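Local coordinates for protein metal-dependent hydrolase (Lactobacillus plantarum, PDB 2F6K) that binds manganese and probably acts as a metal-dependent decarboxylase of the amidohydrolase family, perhaps on aminocarboxymuconate semialdehyde, at residues S2-Y15 with N47-V61. Sequence-based numbering, arbitrary orientation.
Sequences SKIDFHTHYLPTSY and NDISYSILSLSSPHV. With MN (manganese (II) ion), chain C.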
ATOM      1  N   SER A   2     -26.167 -36.427 -14.103  1.00 38.39           N
ATOM      2  CA  SER A   2     -25.911 -35.626 -12.873  1.00 39.26           C
ATOM      3  C   SER A   2     -24.578 -34.922 -12.961  1.00 39.77           C
ATOM      4  O   SER A   2     -23.702 -35.337 -13.719  1.00 40.95           O
ATOM      5  CB  SER A   2     -25.904 -36.523 -11.642  1.00 38.47           C
ATOM      6  OG  SER A   2     -27.218 -36.934 -11.343  1.00 42.90           O
ATOM      7  N   LYS A   3     -24.424 -33.867 -12.167  1.00 39.44           N
ATOM      8  CA  LYS A   3     -23.191 -33.094 -12.150  1.00 38.94           C
ATOM      9  C   LYS A   3     -22.445 -33.250 -10.831  1.00 38.42           C
ATOM     10  O   LYS A   3     -23.023 -33.637  -9.808  1.00 39.51           O
ATOM     11  CB  LYS A   3     -23.510 -31.615 -12.344  1.00 38.89           C
ATOM     12  CG  LYS A   3     -24.617 -31.354 -13.331  1.00 43.49           C
ATOM     13  CD  LYS A   3     -25.090 -29.906 -13.277  1.00 47.18           C
ATOM     14  CE  LYS A   3     -26.295 -29.691 -14.182  1.00 42.51           C
ATOM     15  NZ  LYS A   3     -26.970 -28.424 -13.861  1.00 41.60           N
ATOM     16  N   ILE A   4     -21.151 -32.946 -10.872  1.00 38.29           N
ATOM     17  CA  ILE A   4     -20.301 -32.964  -9.687  1.00 36.79           C
ATOM     18  C   ILE A   4     -19.839 -31.510  -9.545  1.00 35.94           C
ATOM     19  O   ILE A   4     -19.280 -30.941 -10.482  1.00 36.39           O
ATOM     20  CB  ILE A   4     -19.074 -33.892  -9.857  1.00 34.52           C
ATOM     21  CG1 ILE A   4     -19.531 -35.352  -9.915  1.00 31.41           C
ATOM     22  CG2 ILE A   4     -18.115 -33.692  -8.689  1.00 31.48           C
ATOM     23  CD1 ILE A   4     -18.433 -36.330 -10.267  1.00 27.64           C
ATOM     24  N   ASP A   5     -20.091 -30.914  -8.383  1.00 35.01           N
ATOM     25  CA  ASP A   5     -19.742 -29.514  -8.119  1.00 33.58           C
ATOM     26  C   ASP A   5     -18.387 -29.365  -7.423  1.00 31.62           C
ATOM     27  O   ASP A   5     -18.241 -29.757  -6.271  1.00 30.05           O
ATOM     28  CB  ASP A   5     -20.832 -28.897  -7.239  1.00 37.66           C
ATOM     29  CG  ASP A   5     -20.839 -27.384  -7.286  1.00 41.45           C
ATOM     30  OD1 ASP A   5     -19.781 -26.785  -7.609  1.00 38.18           O
ATOM     31  OD2 ASP A   5     -21.910 -26.804  -6.989  1.00 38.46           O
ATOM     32  N   PHE A   6     -17.401 -28.783  -8.097  1.00 29.04           N
ATOM     33  CA  PHE A   6     -16.088 -28.639  -7.473  1.00 29.54           C
ATOM     34  C   PHE A   6     -15.789 -27.266  -6.881  1.00 30.38           C
ATOM     35  O   PHE A   6     -14.658 -26.992  -6.464  1.00 30.93           O
ATOM     36  CB  PHE A   6     -14.983 -29.002  -8.463  1.00 30.20           C
ATOM     37  CG  PHE A   6     -14.151 -30.169  -8.030  1.00 32.02           C
ATOM     38  CD1 PHE A   6     -14.264 -31.398  -8.675  1.00 34.73           C
ATOM     39  CD2 PHE A   6     -13.266 -30.051  -6.962  1.00 33.02           C
ATOM     40  CE1 PHE A   6     -13.505 -32.496  -8.264  1.00 33.21           C
ATOM     41  CE2 PHE A   6     -12.502 -31.144  -6.540  1.00 34.88           C
ATOM     42  CZ  PHE A   6     -12.622 -32.369  -7.194  1.00 34.79           C
ATOM     43  N   HIS A   7     -16.794 -26.400  -6.853  1.00 30.51           N
ATOM     44  CA  HIS A   7     -16.633 -25.062  -6.294  1.00 28.91           C
ATOM     45  C   HIS A   7     -17.956 -24.678  -5.660  1.00 29.97           C
ATOM     46  O   HIS A   7     -18.801 -24.043  -6.282  1.00 32.26           O
ATOM     47  CB  HIS A   7     -16.241 -24.057  -7.383  1.00 29.02           C
ATOM     48  CG  HIS A   7     -15.875 -22.699  -6.858  1.00 30.59           C
ATOM     49  ND1 HIS A   7     -14.875 -21.934  -7.418  1.00 28.97           N
ATOM     50  CD2 HIS A   7     -16.398 -21.954  -5.854  1.00 29.87           C
ATOM     51  CE1 HIS A   7     -14.796 -20.778  -6.784  1.00 28.28           C
ATOM     52  NE2 HIS A   7     -15.711 -20.764  -5.830  1.00 32.27           N
ATOM     53  N   THR A   8     -18.129 -25.092  -4.415  1.00 29.19           N
ATOM     54  CA  THR A   8     -19.342 -24.817  -3.668  1.00 29.14           C
ATOM     55  C   THR A   8     -18.884 -24.634  -2.215  1.00 29.40           C
ATOM     56  O   THR A   8     -17.917 -25.273  -1.785  1.00 30.86           O
ATOM     57  CB  THR A   8     -20.351 -25.984  -3.858  1.00 28.59           C
ATOM     58  OG1 THR A   8     -21.469 -25.800  -2.989  1.00 27.97           O
ATOM     59  CG2 THR A   8     -19.683 -27.331  -3.596  1.00 27.71           C
ATOM     60  N   HIS A   9     -19.557 -23.767  -1.462  1.00 28.69           N
ATOM     61  CA  HIS A   9     -19.103 -23.488  -0.098  1.00 29.70           C
ATOM     62  C   HIS A   9     -20.037 -23.738   1.091  1.00 31.04           C
ATOM     63  O   HIS A   9     -21.251 -23.913   0.942  1.00 29.75           O
ATOM     64  CB  HIS A   9     -18.632 -22.033  -0.015  1.00 27.77           C
ATOM     65  CG  HIS A   9     -17.635 -21.645  -1.063  1.00 26.65           C
ATOM     66  ND1 HIS A   9     -16.383 -22.211  -1.150  1.00 28.49           N
ATOM     67  CD2 HIS A   9     -17.699 -20.722  -2.054  1.00 28.71           C
ATOM     68  CE1 HIS A   9     -15.718 -21.655  -2.149  1.00 29.55           C
ATOM     69  NE2 HIS A   9     -16.494 -20.746  -2.713  1.00 27.06           N
ATOM     70  N   TYR A  10     -19.435 -23.734   2.279  1.00 29.83           N
ATOM     71  CA  TYR A  10     -20.161 -23.914   3.532  1.00 29.89           C
ATOM     72  C   TYR A  10     -19.597 -22.907   4.532  1.00 30.31           C
ATOM     73  O   TYR A  10     -18.476 -22.433   4.366  1.00 28.62           O
ATOM     74  CB  TYR A  10     -19.998 -25.346   4.066  1.00 31.41           C
ATOM     75  CG  TYR A  10     -18.589 -25.743   4.466  1.00 30.85           C
ATOM     76  CD1 TYR A  10     -18.283 -26.064   5.788  1.00 32.69           C
ATOM     77  CD2 TYR A  10     -17.568 -25.814   3.523  1.00 34.60           C
ATOM     78  CE1 TYR A  10     -16.994 -26.449   6.163  1.00 30.30           C
ATOM     79  CE2 TYR A  10     -16.276 -26.197   3.891  1.00 34.12           C
ATOM     80  CZ  TYR A  10     -15.999 -26.512   5.210  1.00 31.67           C
ATOM     81  OH  TYR A  10     -14.728 -26.897   5.569  1.00 35.32           O
ATOM     82  N   LEU A  11     -20.374 -22.562   5.555  1.00 31.60           N
ATOM     83  CA  LEU A  11     -19.913 -21.599   6.551  1.00 31.09           C
ATOM     84  C   LEU A  11     -20.117 -22.066   7.988  1.00 31.51           C
ATOM     85  O   LEU A  11     -21.228 -22.009   8.507  1.00 31.03           O
ATOM     86  CB  LEU A  11     -20.615 -20.245   6.362  1.00 29.29           C
ATOM     87  CG  LEU A  11     -20.248 -19.403   5.131  1.00 32.27           C
ATOM     88  CD1 LEU A  11     -20.882 -19.986   3.878  1.00 28.69           C
ATOM     89  CD2 LEU A  11     -20.728 -17.981   5.324  1.00 28.53           C
ATOM     90  N   PRO A  12     -19.045 -22.553   8.642  1.00 32.83           N
ATOM     91  CA  PRO A  12     -19.126 -23.019  10.032  1.00 33.43           C
ATOM     92  C   PRO A  12     -19.591 -21.851  10.909  1.00 33.68           C
ATOM     93  O   PRO A  12     -19.293 -20.688  10.619  1.00 32.06           O
ATOM     94  CB  PRO A  12     -17.685 -23.423  10.345  1.00 33.99           C
ATOM     95  CG  PRO A  12     -17.174 -23.900   9.024  1.00 35.49           C
ATOM     96  CD  PRO A  12     -17.712 -22.834   8.076  1.00 34.04           C
ATOM     97  N   THR A  13     -20.315 -22.144  11.981  1.00 34.10           N
ATOM     98  CA  THR A  13     -20.794 -21.068  12.832  1.00 35.03           C
ATOM     99  C   THR A  13     -19.645 -20.254  13.416  1.00 34.92           C
ATOM    100  O   THR A  13     -19.741 -19.030  13.513  1.00 37.07           O
ATOM    101  CB  THR A  13     -21.691 -21.606  13.962  1.00 35.23           C
ATOM    102  OG1 THR A  13     -21.047 -22.713  14.595  1.00 40.97           O
ATOM    103  CG2 THR A  13     -23.029 -22.060  13.405  1.00 34.29           C
ATOM    104  N   SER A  14     -18.555 -20.922  13.787  1.00 33.71           N
ATOM    105  CA  SER A  14     -17.400 -20.231  14.354  1.00 30.94           C
ATOM    106  C   SER A  14     -16.778 -19.301  13.323  1.00 31.54           C
ATOM    107  O   SER A  14     -16.236 -18.256  13.669  1.00 32.57           O
ATOM    108  CB  SER A  14     -16.345 -21.238  14.831  1.00 30.97           C
ATOM    109  OG  SER A  14     -15.899 -22.070  13.771  1.00 31.29           O
ATOM    110  N   TYR A  15     -16.844 -19.693  12.056  1.00 30.77           N
ATOM    111  CA  TYR A  15     -16.298 -18.879  10.976  1.00 31.43           C
ATOM    112  C   TYR A  15     -17.150 -17.618  10.806  1.00 34.23           C
ATOM    113  O   TYR A  15     -16.621 -16.520  10.625  1.00 34.97           O
ATOM    114  CB  TYR A  15     -16.290 -19.685   9.675  1.00 28.53           C
ATOM    115  CG  TYR A  15     -15.849 -18.908   8.457  1.00 24.58           C
ATOM    116  CD1 TYR A  15     -14.529 -18.484   8.314  1.00 24.09           C
ATOM    117  CD2 TYR A  15     -16.749 -18.610   7.439  1.00 24.17           C
ATOM    118  CE1 TYR A  15     -14.116 -17.782   7.185  1.00 23.80           C
ATOM    119  CE2 TYR A  15     -16.349 -17.912   6.306  1.00 25.41           C
ATOM    120  CZ  TYR A  15     -15.030 -17.502   6.181  1.00 27.30           C
ATOM    121  OH  TYR A  15     -14.622 -16.840   5.039  1.00 28.41           O
ATOM    122  N   ASN A  47     -30.943 -28.964  -9.077  1.00 38.06           N
ATOM    123  CA  ASN A  47     -30.082 -28.693 -10.225  1.00 35.67           C
ATOM    124  C   ASN A  47     -29.315 -29.892 -10.763  1.00 36.13           C
ATOM    125  O   ASN A  47     -28.284 -29.739 -11.417  1.00 37.46           O
ATOM    126  CB  ASN A  47     -29.119 -27.568  -9.871  1.00 37.38           C
ATOM    127  CG  ASN A  47     -29.831 -26.243  -9.700  1.00 40.55           C
ATOM    128  OD1 ASN A  47     -30.175 -25.585 -10.684  1.00 36.95           O
ATOM    129  ND2 ASN A  47     -30.078 -25.855  -8.451  1.00 34.42           N
ATOM    130  N   ASP A  48     -29.833 -31.085 -10.489  1.00 34.09           N
ATOM    131  CA  ASP A  48     -29.229 -32.326 -10.953  1.00 35.30           C
ATOM    132  C   ASP A  48     -27.740 -32.460 -10.601  1.00 35.25           C
ATOM    133  O   ASP A  48     -26.901 -32.812 -11.442  1.00 33.47           O
ATOM    134  CB  ASP A  48     -29.444 -32.467 -12.465  1.00 36.36           C
ATOM    135  CG  ASP A  48     -29.201 -33.887 -12.965  1.00 41.22           C
ATOM    136  OD1 ASP A  48     -29.563 -34.844 -12.243  1.00 41.18           O
ATOM    137  OD2 ASP A  48     -28.659 -34.048 -14.086  1.00 46.12           O
ATOM    138  N   ILE A  49     -27.422 -32.176  -9.345  1.00 33.42           N
ATOM    139  CA  ILE A  49     -26.061 -32.297  -8.855  1.00 33.09           C
ATOM    140  C   ILE A  49     -26.063 -33.486  -7.910  1.00 32.88           C
ATOM    141  O   ILE A  49     -26.786 -33.492  -6.914  1.00 31.07           O
ATOM    142  CB  ILE A  49     -25.626 -31.038  -8.099  1.00 34.48           C
ATOM    143  CG1 ILE A  49     -25.636 -29.845  -9.057  1.00 35.20           C
ATOM    144  CG2 ILE A  49     -24.232 -31.240  -7.512  1.00 33.96           C
ATOM    145  CD1 ILE A  49     -25.272 -28.527  -8.402  1.00 35.64           C
ATOM    146  N   SER A  50     -25.265 -34.501  -8.224  1.00 31.61           N
ATOM    147  CA  SER A  50     -25.229 -35.692  -7.385  1.00 30.79           C
ATOM    148  C   SER A  50     -24.129 -35.635  -6.347  1.00 30.34           C
ATOM    149  O   SER A  50     -24.170 -36.363  -5.363  1.00 30.01           O
ATOM    150  CB  SER A  50     -25.039 -36.952  -8.236  1.00 29.87           C
ATOM    151  OG  SER A  50     -23.783 -36.933  -8.900  1.00 25.46           O
ATOM    152  N   TYR A  51     -23.145 -34.768  -6.553  1.00 29.48           N
ATOM    153  CA  TYR A  51     -22.046 -34.696  -5.600  1.00 29.09           C
ATOM    154  C   TYR A  51     -21.385 -33.324  -5.572  1.00 28.79           C
ATOM    155  O   TYR A  51     -21.089 -32.744  -6.624  1.00 28.16           O
ATOM    156  CB  TYR A  51     -21.005 -35.764  -5.957  1.00 30.19           C
ATOM    157  CG  TYR A  51     -20.008 -36.061  -4.860  1.00 29.43           C
ATOM    158  CD1 TYR A  51     -20.399 -36.749  -3.713  1.00 28.29           C
ATOM    159  CD2 TYR A  51     -18.670 -35.678  -4.982  1.00 26.27           C
ATOM    160  CE1 TYR A  51     -19.487 -37.058  -2.715  1.00 29.50           C
ATOM    161  CE2 TYR A  51     -17.742 -35.982  -3.985  1.00 25.74           C
ATOM    162  CZ  TYR A  51     -18.160 -36.675  -2.856  1.00 29.77           C
ATOM    163  OH  TYR A  51     -17.259 -36.994  -1.865  1.00 29.62           O
ATOM    164  N   SER A  52     -21.144 -32.817  -4.365  1.00 26.67           N
ATOM    165  CA  SER A  52     -20.504 -31.515  -4.181  1.00 29.44           C
ATOM    166  C   SER A  52     -19.244 -31.628  -3.321  1.00 30.33           C
ATOM    167  O   SER A  52     -19.266 -32.264  -2.259  1.00 30.94           O
ATOM    168  CB  SER A  52     -21.462 -30.532  -3.486  1.00 31.60           C
ATOM    169  OG  SER A  52     -22.623 -30.256  -4.250  1.00 35.53           O
ATOM    170  N   ILE A  53     -18.147 -31.022  -3.768  1.00 28.05           N
ATOM    171  CA  ILE A  53     -16.933 -31.043  -2.966  1.00 27.99           C
ATOM    172  C   ILE A  53     -16.867 -29.707  -2.238  1.00 28.47           C
ATOM    173  O   ILE A  53     -16.422 -28.712  -2.798  1.00 30.65           O
ATOM    174  CB  ILE A  53     -15.654 -31.211  -3.808  1.00 28.96           C
ATOM    175  CG1 ILE A  53     -15.634 -32.592  -4.466  1.00 28.30           C
ATOM    176  CG2 ILE A  53     -14.420 -31.063  -2.906  1.00 26.69           C
ATOM    177  CD1 ILE A  53     -16.630 -32.766  -5.572  1.00 29.88           C
ATOM    178  N   LEU A  54     -17.313 -29.691  -0.987  1.00 29.95           N
ATOM    179  CA  LEU A  54     -17.331 -28.470  -0.194  1.00 32.06           C
ATOM    180  C   LEU A  54     -15.957 -27.909   0.173  1.00 34.29           C
ATOM    181  O   LEU A  54     -14.986 -28.650   0.357  1.00 34.08           O
ATOM    182  CB  LEU A  54     -18.141 -28.707   1.079  1.00 31.80           C
ATOM    183  CG  LEU A  54     -19.614 -29.066   0.864  1.00 32.25           C
ATOM    184  CD1 LEU A  54     -20.199 -29.575   2.161  1.00 32.16           C
ATOM    185  CD2 LEU A  54     -20.395 -27.847   0.360  1.00 32.90           C
ATOM    186  N   SER A  55     -15.886 -26.584   0.268  1.00 33.66           N
ATOM    187  CA  SER A  55     -14.655 -25.902   0.637  1.00 33.77           C
ATOM    188  C   SER A  55     -14.996 -24.582   1.313  1.00 34.43           C
ATOM    189  O   SER A  55     -16.064 -24.008   1.082  1.00 33.91           O
ATOM    190  CB  SER A  55     -13.792 -25.623  -0.595  1.00 37.35           C
ATOM    191  OG  SER A  55     -14.340 -24.573  -1.366  1.00 36.43           O
ATOM    192  N   LEU A  56     -14.086 -24.105   2.152  1.00 33.13           N
ATOM    193  CA  LEU A  56     -14.282 -22.844   2.853  1.00 31.77           C
ATOM    194  C   LEU A  56     -13.885 -21.730   1.887  1.00 32.04           C
ATOM    195  O   LEU A  56     -12.825 -21.792   1.257  1.00 30.78           O
ATOM    196  CB  LEU A  56     -13.405 -22.809   4.107  1.00 30.56           C
ATOM    197  CG  LEU A  56     -13.633 -21.705   5.139  1.00 32.55           C
ATOM    198  CD1 LEU A  56     -14.998 -21.882   5.793  1.00 33.07           C
ATOM    199  CD2 LEU A  56     -12.541 -21.765   6.187  1.00 30.76           C
ATOM    200  N   SER A  57     -14.745 -20.724   1.759  1.00 33.58           N
ATOM    201  CA  SER A  57     -14.492 -19.593   0.862  1.00 35.71           C
ATOM    202  C   SER A  57     -13.615 -18.535   1.536  1.00 36.45           C
ATOM    203  O   SER A  57     -13.120 -18.739   2.644  1.00 38.59           O
ATOM    204  CB  SER A  57     -15.826 -18.960   0.443  1.00 37.95           C
ATOM    205  OG  SER A  57     -15.635 -17.877  -0.454  1.00 39.60           O
ATOM    206  N   SER A  58     -13.415 -17.405   0.868  1.00 35.53           N
ATOM    207  CA  SER A  58     -12.617 -16.339   1.450  1.00 33.95           C
ATOM    208  C   SER A  58     -13.601 -15.390   2.114  1.00 31.83           C
ATOM    209  O   SER A  58     -14.788 -15.415   1.800  1.00 28.34           O
ATOM    210  CB  SER A  58     -11.821 -15.600   0.371  1.00 37.15           C
ATOM    211  OG  SER A  58     -12.667 -14.868  -0.494  1.00 40.70           O
ATOM    212  N   PRO A  59     -13.123 -14.527   3.024  1.00 31.89           N
ATOM    213  CA  PRO A  59     -11.732 -14.353   3.471  1.00 31.11           C
ATOM    214  C   PRO A  59     -11.175 -15.563   4.210  1.00 30.32           C
ATOM    215  O   PRO A  59     -11.908 -16.262   4.903  1.00 28.27           O
ATOM    216  CB  PRO A  59     -11.806 -13.132   4.397  1.00 30.29           C
ATOM    217  CG  PRO A  59     -13.089 -12.446   4.003  1.00 35.92           C
ATOM    218  CD  PRO A  59     -14.013 -13.597   3.737  1.00 30.19           C
ATOM    219  N   HIS A  60      -9.874 -15.796   4.060  1.00 30.18           N
ATOM    220  CA  HIS A  60      -9.197 -16.900   4.733  1.00 31.68           C
ATOM    221  C   HIS A  60      -9.249 -16.569   6.224  1.00 34.34           C
ATOM    222  O   HIS A  60      -9.408 -15.404   6.589  1.00 35.39           O
ATOM    223  CB  HIS A  60      -7.742 -16.994   4.264  1.00 29.95           C
ATOM    224  CG  HIS A  60      -7.002 -18.166   4.828  1.00 34.19           C
ATOM    225  ND1 HIS A  60      -5.817 -18.034   5.522  1.00 34.96           N
ATOM    226  CD2 HIS A  60      -7.292 -19.490   4.822  1.00 32.40           C
ATOM    227  CE1 HIS A  60      -5.411 -19.228   5.924  1.00 33.42           C
ATOM    228  NE2 HIS A  60      -6.289 -20.127   5.513  1.00 32.60           N
ATOM    229  N   VAL A  61      -9.104 -17.571   7.086  1.00 34.26           N
ATOM    230  CA  VAL A  61      -9.184 -17.335   8.522  1.00 34.30           C
ATOM    231  C   VAL A  61      -7.899 -16.914   9.219  1.00 36.12           C
ATOM    232  O   VAL A  61      -7.547 -17.452  10.265  1.00 38.89           O
ATOM    233  CB  VAL A  61      -9.753 -18.561   9.248  1.00 33.27           C
ATOM    234  CG1 VAL A  61     -11.231 -18.681   8.966  1.00 34.32           C
ATOM    235  CG2 VAL A  61      -9.022 -19.816   8.793  1.00 33.31           C
TER
HETATM  236 MN    MN C 402     -15.916 -19.258  -4.335  1.00 26.54          MN
HETATM  237  O   HOH W   1     -28.981 -37.438 -14.006  1.00 45.52           O
HETATM  238  O   HOH W   2     -23.200 -27.386  -4.333  1.00 38.62           O
HETATM  239  O   HOH W   3     -17.349 -20.399   3.025  1.00 23.43           O
HETATM  240  O   HOH W   4     -12.148 -26.056   3.741  1.00 27.52           O
HETATM  241  O   HOH W   5     -16.722 -17.768  -2.771  1.00 34.63           O
HETATM  242  O   HOH W   6     -15.717 -17.605  -5.591  1.00 19.83           O
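Lys3 to Asp5 pair in parallel with Ile49 to Ile53, joining the first two parallel strands of the TIM barrel and leading to the manganese site at their C-terminal end. Asp5 N donates to Tyr51 O at 2.7 Å, and Ile53 N donates almost straight to Asp5 O (177°). A beta bulge shifts the register between Lys3 and Ile4. Ile53 lays CG1 over one face of the Phe6 ring, toward its rim. Ile53 CD1 meets Ile4 CG2 at 3.6 Å.

At the metal end, His7 and His9 both bind manganese through NE2, and His154 and Asp266 complete the protein ligands. His9 ND1 donates to Ser55 O at 2.9 Å, in the ring plane but well above the carbonyl plane. Ser57 CB sits 3.5 Å above the centre of the same ring.

Past the strands, Tyr15 has CG anti to its backbone N (chi1 175°), which brings the ring against Leu56 and Val61. Leu56 CD1 covers one face; Val61 CG1 meets the edge. Tyr15 OH donates to Pro59 O at 2.8 Å. A phenylalanine here would probably leave that carbonyl without this donor and the loop after Ser57 less fixed.

With His9 ND1 giving its proton to Ser55 O, NE2 is left to bind manganese; this bond and Ser57 CB over the face probably help hold the ring's rotation.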